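Local coordinates for protein malate dehydrogenase (Entamoeba histolytica, PDB 3I0P) that probably catalyses the reversible, NAD-dependent oxidation of malate to oxaloacetate as a two-subunit enzyme of the malate/L-lactate dehydrogenase family, at residues L39-L44 and F124-Y129; T82-D87 and M101-E106; T314-L317 and R322-T325. All blocks are in the same frame, centred on the assembly; numbering follows the deposited sequence.

In the fold
Along the chain, interaction 2 falls within the span bracketed by the two segments of interaction 1, and interaction 3 follows much later. Interaction 1 sits near the middle of the subunit, where helix 29-45 meets the start of helix 127-136. About 20 Å away, centre to centre, interaction 2 packs helix 93-111 against strand 83-87 of the mixed seven-stranded sheet. Interaction 3 lies in the loop between helices 297-312 and 328-340, its centre about 27 Å from that of interaction 1 and 37 Å from that of interaction 2. Interactions 1 and 3 touch the nicotinamide and adenine ends of one NAD, while 2 and 3 both border the second subunit.

Interaction 1 of 3, residues L39-L44 and F124-Y129; sequences LIAADL and FGIAGY. With NAD (nicotinamide-adenine-dinucleotide), chain B.
Ile126 projects from the bend before helix 127-136 and meets two successive alanines of helix 29-45. Its CD1 lies against the helix backbone, 3.9 Å from Ala42 CA, and also comes within 4.3 Å of Ala41 CB. The other branch is shared: CG2 packs 3.9 Å from Ala42 CB and reaches the nicotinamide ribose, 3.2 Å from NAD O3D. With chi1 at 52°, CG1 is tucked between the backbone N and the carbonyl carbon and directs CD1 to the helix, whereas CG2, anti to the carbonyl carbon, is the branch near the sugar. One isoleucine is thus wedged between a helix and the cofactor, with Met47 and His50 also against it. This turn is part of the NAD pocket of this malate/L-lactate dehydrogenase family member, and its backbone supplies two of the hydrogen bonds to the cofactor: Gly125 O accepts one from the carboxamide N7N of NAD at 2.9 Å, and Ala127 N donates one to NAD O2D of the nicotinamide ribose at 2.9 Å, with an N-H...O angle of 164°. Asp181 and Ala183, together with His245 and Lys246 of the second subunit, add further hydrogen bonds to the same cofactor. Within the first turn of helix 127-136, Tyr129 brings its ring obliquely to Ala41, and Ala41 CB lies 3.6 Å from Tyr129 CD1.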
# COMPACT_ATOMS: atom_id res chain seq x y z
N LEU A 39 14.08 -18.36 -6.65
CA LEU A 39 14.28 -18.13 -8.08
C LEU A 39 13.29 -18.95 -8.91
O LEU A 39 12.58 -18.38 -9.74
CB LEU A 39 15.73 -18.35 -8.52
CG LEU A 39 16.70 -17.31 -7.96
CD1 LEU A 39 18.07 -17.43 -8.59
CD2 LEU A 39 16.14 -15.90 -8.18
N ILE A 40 13.21 -20.26 -8.67
CA ILE A 40 12.24 -21.09 -9.40
C ILE A 40 10.79 -20.64 -9.17
O ILE A 40 10.00 -20.66 -10.10
CB ILE A 40 12.41 -22.62 -9.12
CG1 ILE A 40 11.66 -23.44 -10.18
CG2 ILE A 40 11.92 -23.00 -7.73
CD1 ILE A 40 12.37 -23.56 -11.49
N ALA A 41 10.47 -20.21 -7.95
CA ALA A 41 9.18 -19.60 -7.64
C ALA A 41 8.83 -18.49 -8.60
O ALA A 41 7.67 -18.36 -9.03
CB ALA A 41 9.16 -19.07 -6.22
N ALA A 42 9.82 -17.67 -8.97
CA ALA A 42 9.57 -16.64 -9.96
C ALA A 42 9.17 -17.26 -11.31
O ALA A 42 8.23 -16.77 -11.96
CB ALA A 42 10.76 -15.72 -10.09
N ASP A 43 9.88 -18.32 -11.71
CA ASP A 43 9.59 -18.98 -12.99
C ASP A 43 8.26 -19.74 -12.95
O ASP A 43 7.51 -19.75 -13.92
CB ASP A 43 10.74 -19.92 -13.42
CG ASP A 43 12.05 -19.18 -13.68
OD1 ASP A 43 12.06 -18.15 -14.39
OD2 ASP A 43 13.09 -19.65 -13.19
N LEU A 44 7.97 -20.38 -11.81
CA LEU A 44 6.69 -21.05 -11.61
C LEU A 44 5.54 -20.08 -11.75
O LEU A 44 4.50 -20.42 -12.31
CB LEU A 44 6.63 -21.75 -10.26
CG LEU A 44 7.19 -23.17 -10.24
CD1 LEU A 44 7.45 -23.64 -8.80
CD2 LEU A 44 6.30 -24.14 -10.99
N PHE A 124 16.62 -9.74 -3.89
CA PHE A 124 15.90 -10.83 -3.25
C PHE A 124 14.81 -11.45 -4.12
O PHE A 124 13.93 -12.15 -3.63
CB PHE A 124 15.43 -10.43 -1.83
CG PHE A 124 14.12 -9.67 -1.76
CD1 PHE A 124 13.56 -9.39 -0.52
CD2 PHE A 124 13.43 -9.27 -2.90
CE1 PHE A 124 12.35 -8.71 -0.42
CE2 PHE A 124 12.21 -8.60 -2.81
CZ PHE A 124 11.67 -8.31 -1.56
N GLY A 125 14.90 -11.20 -5.43
CA GLY A 125 13.98 -11.78 -6.40
C GLY A 125 12.57 -11.24 -6.23
O GLY A 125 12.38 -10.05 -6.02
N ILE A 126 11.58 -12.12 -6.32
CA ILE A 126 10.19 -11.68 -6.22
C ILE A 126 9.72 -11.39 -4.79
O ILE A 126 9.89 -12.22 -3.89
CB ILE A 126 9.21 -12.63 -6.96
CG1 ILE A 126 9.40 -14.09 -6.52
CG2 ILE A 126 9.37 -12.48 -8.45
CD1 ILE A 126 8.17 -14.94 -6.78
N ALA A 127 9.14 -10.21 -4.58
CA ALA A 127 8.68 -9.86 -3.24
C ALA A 127 7.62 -10.86 -2.78
O ALA A 127 7.60 -11.27 -1.61
CB ALA A 127 8.14 -8.43 -3.20
N GLY A 128 6.77 -11.26 -3.72
CA GLY A 128 5.67 -12.18 -3.47
C GLY A 128 6.07 -13.46 -2.78
O GLY A 128 5.24 -14.07 -2.10
N TYR A 129 7.32 -13.88 -2.94
CA TYR A 129 7.77 -15.17 -2.40
C TYR A 129 7.68 -15.17 -0.88
O TYR A 129 7.19 -16.12 -0.28
CB TYR A 129 9.20 -15.49 -2.84
CG TYR A 129 9.75 -16.78 -2.23
CD1 TYR A 129 9.40 -18.02 -2.76
CD2 TYR A 129 10.60 -16.75 -1.13
CE1 TYR A 129 9.88 -19.21 -2.21
CE2 TYR A 129 11.10 -17.93 -0.56
CZ TYR A 129 10.74 -19.15 -1.11
OH TYR A 129 11.22 -20.33 -0.58
PA NAD B . 2.59 -6.61 -12.37
O1A NAD B . 2.92 -7.81 -13.22
O2A NAD B . 2.21 -5.33 -13.05
O5B NAD B . 1.40 -7.07 -11.39
C5B NAD B . 1.51 -8.29 -10.64
C4B NAD B . 0.47 -8.40 -9.52
O4B NAD B . -0.81 -7.88 -9.93
C3B NAD B . 0.20 -9.83 -9.12
O3B NAD B . -0.16 -9.85 -7.72
C2B NAD B . -0.99 -10.23 -9.96
O2B NAD B . -1.75 -11.27 -9.35
C1B NAD B . -1.78 -8.94 -10.00
N9A NAD B . -2.63 -8.76 -11.21
C8A NAD B . -2.23 -8.67 -12.49
N7A NAD B . -3.31 -8.47 -13.27
C5A NAD B . -4.40 -8.43 -12.47
C6A NAD B . -5.77 -8.26 -12.69
N6A NAD B . -6.27 -8.10 -13.94
N1A NAD B . -6.63 -8.28 -11.64
C2A NAD B . -6.17 -8.45 -10.39
N3A NAD B . -4.86 -8.61 -10.15
C4A NAD B . -3.96 -8.61 -11.17
O3 NAD B . 3.77 -6.33 -11.28
PN NAD B . 5.28 -5.78 -11.54
O1N NAD B . 5.38 -4.43 -10.88
O2N NAD B . 5.66 -5.95 -12.99
O5D NAD B . 6.19 -6.79 -10.70
C5D NAD B . 6.55 -8.08 -11.23
C4D NAD B . 7.55 -8.77 -10.31
O4D NAD B . 8.77 -8.03 -10.24
C3D NAD B . 7.03 -8.88 -8.88
O3D NAD B . 7.08 -10.26 -8.49
C2D NAD B . 7.96 -8.00 -8.04
O2D NAD B . 8.26 -8.48 -6.72
C1D NAD B . 9.22 -7.99 -8.88
N1N NAD B . 10.07 -6.84 -8.60
C2N NAD B . 11.16 -7.03 -7.82
C3N NAD B . 12.00 -5.95 -7.52
C7N NAD B . 13.22 -6.14 -6.66
O7N NAD B . 13.93 -5.17 -6.42
N7N NAD B . 13.49 -7.35 -6.17
C4N NAD B . 11.70 -4.69 -8.03
C5N NAD B . 10.56 -4.52 -8.82
C6N NAD B . 9.75 -5.62 -9.09

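Interaction 2 of 3, residues T82-D87 and M101-E106; sequences TTCVLD and MKMAIE
Cys84, near the start of strand 83-87, meets the far end of Met103 on helix 93-111: its SG lies 3.5 Å from Met103 CE and its CB 4.0 Å from the same methyl. The first torsion of Cys84 (chi1 -170°) holds SG on the side of the residue where Met103 CE arrives. Met103 approaches from the helix with its chain drawn out almost straight, chi2 155° and chi3 173°, so that the extended chain bridges from helix to strand and ends in the methyl against Cys84. Next along the strand, Val85 turns to the other face of the sheet, where it packs on Phe294 of the second subunit. Leu86 returns to the helix side, and its CD2 branch comes 4.4 Å from Met103 SD, a looser contact than that of Cys84. The contact is apolar, without a hydrogen bond between the two segments, and Val116 of the adjoining strand 113-121 touches Cys84, Leu86 and Met103 alike. Helix packing on this sheet face is that of a beta-alpha-beta crossover, in which helix 93-111 connects the neighbouring parallel strands 83-87 and 113-121.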
# COMPACT_ATOMS: atom_id res chain seq x y z
N THR A 82 8.69 -9.18 19.31
CA THR A 82 7.94 -9.16 18.06
C THR A 82 8.76 -8.60 16.90
O THR A 82 8.28 -8.56 15.77
CB THR A 82 6.67 -8.29 18.19
OG1 THR A 82 7.04 -6.97 18.63
CG2 THR A 82 5.69 -8.89 19.17
N THR A 83 9.98 -8.14 17.18
CA THR A 83 10.79 -7.47 16.16
C THR A 83 12.20 -8.03 16.05
O THR A 83 12.65 -8.80 16.92
CB THR A 83 10.92 -5.94 16.43
OG1 THR A 83 11.83 -5.71 17.51
CG2 THR A 83 9.56 -5.31 16.73
N CYS A 84 12.90 -7.63 14.99
CA CYS A 84 14.31 -7.93 14.84
C CYS A 84 14.97 -7.08 13.74
O CYS A 84 14.33 -6.75 12.74
CB CYS A 84 14.53 -9.42 14.56
SG CYS A 84 16.26 -9.93 14.65
N VAL A 85 16.24 -6.71 13.96
CA VAL A 85 17.07 -6.12 12.92
C VAL A 85 18.15 -7.12 12.53
O VAL A 85 18.83 -7.67 13.39
CB VAL A 85 17.76 -4.80 13.37
CG1 VAL A 85 18.72 -4.29 12.28
CG2 VAL A 85 16.73 -3.75 13.72
N LEU A 86 18.29 -7.34 11.23
CA LEU A 86 19.32 -8.23 10.72
C LEU A 86 20.31 -7.47 9.84
O LEU A 86 19.92 -6.60 9.06
CB LEU A 86 18.71 -9.39 9.94
CG LEU A 86 17.70 -10.34 10.60
CD1 LEU A 86 17.06 -11.22 9.53
CD2 LEU A 86 18.33 -11.20 11.69
N ASP A 87 21.59 -7.80 9.99
CA ASP A 87 22.62 -7.40 9.06
C ASP A 87 22.79 -8.55 8.09
O ASP A 87 23.07 -9.68 8.49
CB ASP A 87 23.92 -7.15 9.82
CG ASP A 87 25.05 -6.67 8.94
OD1 ASP A 87 24.82 -6.34 7.76
OD2 ASP A 87 26.20 -6.63 9.44
N MET A 101 11.62 -13.50 7.15
CA MET A 101 10.18 -13.73 7.18
C MET A 101 9.81 -14.93 8.05
O MET A 101 8.89 -14.84 8.87
CB MET A 101 9.61 -13.86 5.76
CG MET A 101 8.12 -14.18 5.70
SD MET A 101 7.02 -12.98 6.49
CE MET A 101 6.73 -11.82 5.16
N LYS A 102 10.53 -16.04 7.89
CA LYS A 102 10.31 -17.21 8.75
C LYS A 102 10.39 -16.80 10.21
O LYS A 102 9.64 -17.28 11.05
CB LYS A 102 11.36 -18.29 8.48
CG LYS A 102 10.98 -19.26 7.42
CD LYS A 102 12.17 -20.16 7.03
CE LYS A 102 12.57 -21.12 8.15
NZ LYS A 102 13.78 -21.91 7.74
N MET A 103 11.31 -15.89 10.48
CA MET A 103 11.54 -15.35 11.80
C MET A 103 10.37 -14.46 12.22
O MET A 103 9.88 -14.56 13.35
CB MET A 103 12.84 -14.57 11.77
CG MET A 103 13.40 -14.20 13.10
SD MET A 103 15.19 -13.97 12.98
CE MET A 103 15.44 -13.35 14.65
N ALA A 104 9.89 -13.60 11.31
CA ALA A 104 8.71 -12.79 11.58
C ALA A 104 7.45 -13.65 11.82
O ALA A 104 6.61 -13.30 12.65
CB ALA A 104 8.47 -11.80 10.46
N ILE A 105 7.34 -14.76 11.09
CA ILE A 105 6.22 -15.71 11.25
C ILE A 105 6.27 -16.35 12.64
O ILE A 105 5.25 -16.41 13.35
CB ILE A 105 6.25 -16.81 10.17
CG1 ILE A 105 5.88 -16.24 8.80
CG2 ILE A 105 5.31 -17.96 10.53
CD1 ILE A 105 6.29 -17.12 7.63
N GLU A 106 7.45 -16.82 13.01
CA GLU A 106 7.70 -17.48 14.27
C GLU A 106 7.25 -16.59 15.44
O GLU A 106 6.54 -17.04 16.34
CB GLU A 106 9.19 -17.81 14.35
CG GLU A 106 9.60 -18.87 15.36
CD GLU A 106 11.11 -18.87 15.63
OE1 GLU A 106 11.83 -17.99 15.08
OE2 GLU A 106 11.57 -19.76 16.39

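Interaction 3 of 3, residues T314-L317 and R322-T325; sequences TDKL and RIYT. With NAD (nicotinamide-adenine-dinucleotide), chain B.
The loop linking helix 297-312 to helix 328-340 doubles back at the subunit interface beside the NAD pocket, and Ile323 on its returning limb packs against Thr314 and Lys316 on the outgoing one. Ile323 CD1 lies 3.5 Å from Thr314 OG1 and 3.7 Å from Thr314 O, the two side chains crossing at about a right angle. That hydroxyl is hydrogen-bonded to Leu311 O in the preceding helix. Lys316 rests on Ile323 with the aliphatic part of its chain, CG being 3.8 Å from Ile323 CG1. The bend at chi2 (135°) sets Lys316 CD 4.0 Å from Arg322 CA; chi3 (-97°) then turns the chain away, and NZ makes a weak hydrogen bond to Arg312 O. No hydrogen bond joins the two limbs. Tyr248 of the second subunit packs on Ile323, and Lys210 of that subunit forms a salt bridge with Asp315. Arg322 directs its guanidinium to Glu328 and Glu332 in salt bridges, while Tyr324 CE1 sits 3.5 Å above the plane of that group, over its centre. Tyr324 sets its CB 3.7 Å from NAD N1A, and its carbonyl O, hydrogen-bonded to Tyr248 OH of the second subunit, lies 3.5 Å from NAD C2A.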
# COMPACT_ATOMS: atom_id res chain seq x y z
N THR A 314 -19.02 -9.83 -10.57
CA THR A 314 -19.59 -8.54 -10.98
C THR A 314 -19.56 -8.39 -12.50
O THR A 314 -18.82 -9.09 -13.19
CB THR A 314 -18.90 -7.32 -10.30
OG1 THR A 314 -17.49 -7.35 -10.54
CG2 THR A 314 -19.17 -7.31 -8.81
N ASP A 315 -20.37 -7.47 -13.02
CA ASP A 315 -20.49 -7.30 -14.47
C ASP A 315 -19.15 -6.96 -15.10
O ASP A 315 -18.44 -6.05 -14.66
CB ASP A 315 -21.53 -6.23 -14.82
CG ASP A 315 -22.96 -6.66 -14.50
OD1 ASP A 315 -23.23 -7.89 -14.45
OD2 ASP A 315 -23.81 -5.76 -14.31
N LYS A 316 -18.80 -7.72 -16.13
CA LYS A 316 -17.55 -7.55 -16.86
C LYS A 316 -17.69 -6.51 -17.98
O LYS A 316 -18.66 -6.51 -18.73
CB LYS A 316 -17.07 -8.90 -17.39
CG LYS A 316 -16.35 -9.74 -16.34
CD LYS A 316 -16.80 -11.18 -16.33
CE LYS A 316 -17.85 -11.43 -15.27
NZ LYS A 316 -18.10 -12.89 -15.05
N LEU A 317 -16.71 -5.61 -18.05
CA LEU A 317 -16.65 -4.61 -19.11
C LEU A 317 -16.60 -5.31 -20.47
O LEU A 317 -15.84 -6.28 -20.63
CB LEU A 317 -15.39 -3.74 -18.91
CG LEU A 317 -15.15 -2.44 -19.68
CD1 LEU A 317 -16.25 -1.42 -19.45
CD2 LEU A 317 -13.78 -1.86 -19.30
N ARG A 322 -13.12 -12.13 -18.19
CA ARG A 322 -13.05 -12.40 -16.75
C ARG A 322 -12.36 -11.31 -15.93
O ARG A 322 -11.60 -10.50 -16.46
CB ARG A 322 -12.39 -13.75 -16.47
CG ARG A 322 -10.96 -13.86 -16.95
CD ARG A 322 -10.47 -15.31 -16.95
NE ARG A 322 -10.20 -15.85 -15.61
CZ ARG A 322 -9.26 -16.75 -15.35
NH1 ARG A 322 -8.47 -17.19 -16.31
NH2 ARG A 322 -9.09 -17.19 -14.11
N ILE A 323 -12.67 -11.33 -14.63
CA ILE A 323 -12.04 -10.50 -13.63
C ILE A 323 -11.12 -11.41 -12.81
O ILE A 323 -11.49 -12.54 -12.48
CB ILE A 323 -13.11 -9.80 -12.74
CG1 ILE A 323 -13.91 -8.79 -13.59
CG2 ILE A 323 -12.48 -9.12 -11.51
CD1 ILE A 323 -15.20 -8.29 -12.96
N TYR A 324 -9.91 -10.94 -12.52
CA TYR A 324 -8.96 -11.70 -11.72
C TYR A 324 -8.84 -11.12 -10.30
O TYR A 324 -9.29 -10.01 -10.02
CB TYR A 324 -7.58 -11.73 -12.39
CG TYR A 324 -7.56 -12.23 -13.82
CD1 TYR A 324 -7.06 -13.50 -14.12
CD2 TYR A 324 -8.04 -11.44 -14.87
CE1 TYR A 324 -7.05 -13.97 -15.43
CE2 TYR A 324 -8.02 -11.90 -16.18
CZ TYR A 324 -7.52 -13.16 -16.46
OH TYR A 324 -7.51 -13.62 -17.75
N THR A 325 -8.23 -11.89 -9.41
CA THR A 325 -7.82 -11.37 -8.12
C THR A 325 -6.32 -11.62 -7.92
O THR A 325 -5.71 -12.44 -8.63
CB THR A 325 -8.65 -11.97 -6.96
OG1 THR A 325 -8.43 -13.38 -6.90
CG2 THR A 325 -10.14 -11.70 -7.14
PA NAD B . 2.59 -6.61 -12.37
O1A NAD B . 2.92 -7.81 -13.22
O2A NAD B . 2.21 -5.33 -13.05
O5B NAD B . 1.40 -7.07 -11.39
C5B NAD B . 1.51 -8.29 -10.64
C4B NAD B . 0.47 -8.40 -9.52
O4B NAD B . -0.81 -7.88 -9.93
C3B NAD B . 0.20 -9.83 -9.12
O3B NAD B . -0.16 -9.85 -7.72
C2B NAD B . -0.99 -10.23 -9.96
O2B NAD B . -1.75 -11.27 -9.35
C1B NAD B . -1.78 -8.94 -10.00
N9A NAD B . -2.63 -8.76 -11.21
C8A NAD B . -2.23 -8.67 -12.49
N7A NAD B . -3.31 -8.47 -13.27
C5A NAD B . -4.40 -8.43 -12.47
C6A NAD B . -5.77 -8.26 -12.69
N6A NAD B . -6.27 -8.10 -13.94
N1A NAD B . -6.63 -8.28 -11.64
C2A NAD B . -6.17 -8.45 -10.39
N3A NAD B . -4.86 -8.61 -10.15
C4A NAD B . -3.96 -8.61 -11.17
O3 NAD B . 3.77 -6.33 -11.28
PN NAD B . 5.28 -5.78 -11.54
O1N NAD B . 5.38 -4.43 -10.88
O2N NAD B . 5.66 -5.95 -12.99
O5D NAD B . 6.19 -6.79 -10.70
C5D NAD B . 6.55 -8.08 -11.23
C4D NAD B . 7.55 -8.77 -10.31
O4D NAD B . 8.77 -8.03 -10.24
C3D NAD B . 7.03 -8.88 -8.88
O3D NAD B . 7.08 -10.26 -8.49
C2D NAD B . 7.96 -8.00 -8.04
O2D NAD B . 8.26 -8.48 -6.72
C1D NAD B . 9.22 -7.99 -8.88
N1N NAD B . 10.07 -6.84 -8.60
C2N NAD B . 11.16 -7.03 -7.82
C3N NAD B . 12.00 -5.95 -7.52
C7N NAD B . 13.22 -6.14 -6.66
O7N NAD B . 13.93 -5.17 -6.42
N7N NAD B . 13.49 -7.35 -6.17
C4N NAD B . 11.70 -4.69 -8.03
C5N NAD B . 10.56 -4.52 -8.82
C6N NAD B . 9.75 -5.62 -9.09